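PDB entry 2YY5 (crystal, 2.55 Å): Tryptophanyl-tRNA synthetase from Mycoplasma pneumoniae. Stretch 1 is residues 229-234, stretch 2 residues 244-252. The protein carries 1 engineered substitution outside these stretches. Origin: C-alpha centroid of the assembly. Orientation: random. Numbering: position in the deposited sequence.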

ATOM      1  N   GLN B 229      26.872  32.874  11.454  1.00 31.66           N
ATOM      2  CA  GLN B 229      25.835  33.651  10.778  1.00 30.24           C
ATOM      3  C   GLN B 229      24.431  33.409  11.329  1.00 29.59           C
ATOM      4  O   GLN B 229      23.458  33.961  10.809  1.00 24.68           O
ATOM      5  N   ALA B 230      24.316  32.569  12.352  1.00 30.74           N
ATOM      6  CA  ALA B 230      23.007  32.268  12.933  1.00 31.74           C
ATOM      7  C   ALA B 230      22.298  33.557  13.318  1.00 28.76           C
ATOM      8  O   ALA B 230      22.856  34.387  14.036  1.00 27.42           O
ATOM      9  N   THR B 231      21.070  33.724  12.838  1.00 29.74           N
ATOM     10  CA  THR B 231      20.305  34.925  13.144  1.00 30.48           C
ATOM     11  C   THR B 231      19.936  34.963  14.630  1.00 31.20           C
ATOM     12  O   THR B 231      19.450  33.978  15.189  1.00 28.01           O
ATOM     13  N   THR B 232      20.196  36.101  15.270  1.00 30.00           N
ATOM     14  CA  THR B 232      19.892  36.275  16.687  1.00 28.94           C
ATOM     15  C   THR B 232      18.804  37.337  16.848  1.00 27.37           C
ATOM     16  O   THR B 232      17.675  37.153  16.397  1.00 28.56           O
ATOM     17  N   ASP B 233      19.148  38.451  17.480  1.00 29.98           N
ATOM     18  CA  ASP B 233      18.207  39.545  17.694  1.00 31.65           C
ATOM     19  C   ASP B 233      18.991  40.741  18.207  1.00 33.43           C
ATOM     20  O   ASP B 233      20.202  40.642  18.406  1.00 32.93           O
ATOM     21  N   SER B 234      18.316  41.866  18.423  1.00 35.56           N
ATOM     22  CA  SER B 234      19.006  43.055  18.914  1.00 42.06           C
ATOM     23  C   SER B 234      18.631  43.425  20.347  1.00 42.11           C
ATOM     24  O   SER B 234      18.535  44.609  20.693  1.00 44.32           O
ATOM     25  N   THR B 244      10.114  35.008  22.576  1.00 43.68           N
ATOM     26  CA  THR B 244      10.643  36.307  22.164  1.00 42.09           C
ATOM     27  C   THR B 244      12.005  36.326  21.472  1.00 42.06           C
ATOM     28  O   THR B 244      12.294  37.245  20.704  1.00 41.70           O
ATOM     29  N   GLN B 245      12.846  35.335  21.751  1.00 39.09           N
ATOM     30  CA  GLN B 245      14.165  35.259  21.121  1.00 32.96           C
ATOM     31  C   GLN B 245      14.415  33.854  20.574  1.00 35.21           C
ATOM     32  O   GLN B 245      15.280  33.126  21.068  1.00 35.69           O
ATOM     33  N   PRO B 246      13.660  33.461  19.530  1.00 35.26           N
ATOM     34  CA  PRO B 246      13.802  32.137  18.921  1.00 30.33           C
ATOM     35  C   PRO B 246      15.236  31.769  18.565  1.00 24.97           C
ATOM     36  O   PRO B 246      15.698  30.681  18.901  1.00 28.22           O
ATOM     37  N   GLY B 247      15.935  32.678  17.893  1.00 28.16           N
ATOM     38  CA  GLY B 247      17.316  32.425  17.506  1.00 26.61           C
ATOM     39  C   GLY B 247      18.225  32.086  18.675  1.00 26.24           C
ATOM     40  O   GLY B 247      18.740  30.975  18.766  1.00 31.90           O
ATOM     41  N   VAL B 248      18.424  33.041  19.578  1.00 27.77           N
ATOM     42  CA  VAL B 248      19.284  32.818  20.736  1.00 27.98           C
ATOM     43  C   VAL B 248      18.843  31.633  21.590  1.00 27.10           C
ATOM     44  O   VAL B 248      19.669  30.834  22.023  1.00 26.70           O
ATOM     45  N   THR B 249      17.544  31.510  21.833  1.00 26.20           N
ATOM     46  CA  THR B 249      17.050  30.403  22.641  1.00 30.04           C
ATOM     47  C   THR B 249      17.405  29.059  21.999  1.00 30.93           C
ATOM     48  O   THR B 249      17.844  28.137  22.684  1.00 29.78           O
ATOM     49  N   ASN B 250      17.223  28.961  20.685  1.00 27.19           N
ATOM     50  CA  ASN B 250      17.521  27.734  19.952  1.00 23.10           C
ATOM     51  C   ASN B 250      18.982  27.325  20.100  1.00 26.46           C
ATOM     52  O   ASN B 250      19.278  26.181  20.438  1.00 28.32           O
ATOM     53  N   MET B 251      19.900  28.253  19.837  1.00 25.52           N
ATOM     54  CA  MET B 251      21.322  27.945  19.961  1.00 28.21           C
ATOM     55  C   MET B 251      21.633  27.526  21.394  1.00 23.26           C
ATOM     56  O   MET B 251      22.488  26.687  21.646  1.00 18.21           O
ATOM     57  N   LEU B 252      20.914  28.114  22.332  1.00 27.93           N
ATOM     58  CA  LEU B 252      21.124  27.827  23.739  1.00 29.59           C
ATOM     59  C   LEU B 252      20.691  26.412  24.128  1.00 30.30           C
ATOM     60  O   LEU B 252      21.420  25.717  24.839  1.00 30.77           O
TER

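Which residue is most covered at the contact? The other stretch covers 61 Å² of Asp-233, the largest share of any residue here. Its CA-to-CB bond points toward the helix, and with chi1 in the p well (55°) the carboxylate reaches the start of the helix. There OD2 of Asp-233 lies 3.6 Å from CG2 of Val-248, whose chi1 is t, and 3.0 Å from the atom modelled as OE1 of Gln-245. The amide of Gln-245, a chi1 m and chi2 t side chain, is probably turned over in the model, so the nature of this polar approach stays open.

How does Met-251 engage the irregular segment? Its CA-to-CB bond points toward stretch 1 from one turn beyond Gly-247, with chi1 m, chi2 t and chi3 m. This path sets SD of Met-251 3.6 Å from CB of Ala-230, an apolar contact, and carries CE of Met-251 to 3.4 Å from CG2 of Thr-232. Ala-230 also points toward the helix, and its short side chain meets the thioether directly.

What does Thr-232 contribute? Its CA-to-CB bond runs sideways and chi1 is p. Besides the methyl contact with Met-251, CB of Thr-232 sits 3.9 Å from CG2 of Val-248. Its hydroxyl turns to its own stretch, where OG1 of Thr-232 gives a weak hydrogen bond to O of Asp-233 (3.5 Å).

Why can the backbones come so close at Gly-247? Gly-247 has no side chain, and an ideal CB would lie 2.3 Å from O of Thr-231, a clash. Instead CA of Gly-247 makes a CA-H...O contact with O of Thr-231 at 3.5 Å. Beside it, water 1 bridges the stretches, donating to O of Thr-232 (2.7 Å) and accepting from N of Gly-247 (2.8 Å).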

ATOM      1  CB  GLN B 229      25.803  33.311   9.288  1.00 32.24           C
ATOM      2  CG  GLN B 229      27.121  33.376   8.555  1.00 39.11           C
ATOM      3  CD  GLN B 229      27.002  32.768   7.170  1.00 48.41           C
ATOM      4  OE1 GLN B 229      26.689  31.582   7.022  1.00 52.02           O
ATOM      5  NE2 GLN B 229      27.238  33.577   6.145  1.00 51.15           N
ATOM      6  CB  ALA B 230      23.166  31.368  14.162  1.00 34.87           C
ATOM      7  CB  THR B 231      19.014  35.011  12.280  1.00 31.87           C
ATOM      8  OG1 THR B 231      18.123  33.955  12.630  1.00 35.08           O
ATOM      9  CG2 THR B 231      19.353  34.898  10.801  1.00 31.25           C
ATOM     10  CB  THR B 232      21.162  36.696  17.483  1.00 29.11           C
ATOM     11  OG1 THR B 232      21.717  37.886  16.909  1.00 29.78           O
ATOM     12  CG2 THR B 232      22.217  35.599  17.440  1.00 16.73           C
ATOM     13  CB  ASP B 233      17.135  39.133  18.713  1.00 36.07           C
ATOM     14  CG  ASP B 233      17.726  38.652  20.026  1.00 38.13           C
ATOM     15  OD1 ASP B 233      18.421  39.446  20.694  1.00 42.40           O
ATOM     16  OD2 ASP B 233      17.500  37.480  20.392  1.00 41.38           O
ATOM     17  CB  SER B 234      18.771  44.249  17.968  1.00 40.36           C
ATOM     18  OG  SER B 234      17.397  44.459  17.705  1.00 46.85           O
ATOM     19  CB  THR B 244      10.699  37.268  23.357  1.00 48.25           C
ATOM     20  OG1 THR B 244      11.458  36.675  24.418  1.00 52.61           O
ATOM     21  CG2 THR B 244       9.299  37.568  23.846  1.00 52.20           C
ATOM     22  CB  GLN B 245      15.239  35.627  22.130  1.00 23.71           C
ATOM     23  CG  GLN B 245      15.000  36.968  22.756  1.00 32.31           C
ATOM     24  CD  GLN B 245      16.058  37.324  23.765  1.00 32.68           C
ATOM     25  OE1 GLN B 245      17.199  37.612  23.408  1.00 31.64           O
ATOM     26  NE2 GLN B 245      15.690  37.295  25.039  1.00 33.98           N
ATOM     27  CB  PRO B 246      12.883  32.223  17.703  1.00 26.12           C
ATOM     28  CG  PRO B 246      12.901  33.673  17.366  1.00 29.12           C
ATOM     29  CD  PRO B 246      12.774  34.308  18.715  1.00 30.32           C
ATOM     30  CB  VAL B 248      19.357  34.082  21.617  1.00 28.76           C
ATOM     31  CG1 VAL B 248      19.942  33.748  22.985  1.00 28.86           C
ATOM     32  CG2 VAL B 248      20.214  35.121  20.924  1.00 23.04           C
ATOM     33  CB  THR B 249      15.518  30.487  22.829  1.00 32.50           C
ATOM     34  OG1 THR B 249      15.175  31.785  23.331  1.00 31.57           O
ATOM     35  CG2 THR B 249      15.032  29.414  23.821  1.00 23.75           C
ATOM     36  CB  ASN B 250      17.200  27.917  18.472  1.00 24.83           C
ATOM     37  CG  ASN B 250      17.299  26.627  17.690  1.00 27.15           C
ATOM     38  OD1 ASN B 250      17.833  26.600  16.582  1.00 32.27           O
ATOM     39  ND2 ASN B 250      16.771  25.549  18.255  1.00 29.32           N
ATOM     40  CB  MET B 251      22.175  29.163  19.592  1.00 27.19           C
ATOM     41  CG  MET B 251      22.153  29.523  18.116  1.00 35.44           C
ATOM     42  SD  MET B 251      23.398  30.761  17.690  1.00 37.93           S
ATOM     43  CE  MET B 251      22.563  32.256  18.192  1.00 33.49           C
ATOM     44  CB  LEU B 252      20.387  28.870  24.580  1.00 26.59           C
ATOM     45  CG  LEU B 252      20.865  29.163  26.003  1.00 31.42           C
ATOM     46  CD1 LEU B 252      22.371  29.434  26.035  1.00 18.22           C
ATOM     47  CD2 LEU B 252      20.082  30.363  26.526  1.00 25.23           C
TER
HETATM   48  O   HOH W   1      15.853  35.130  16.624  1.00 28.42           O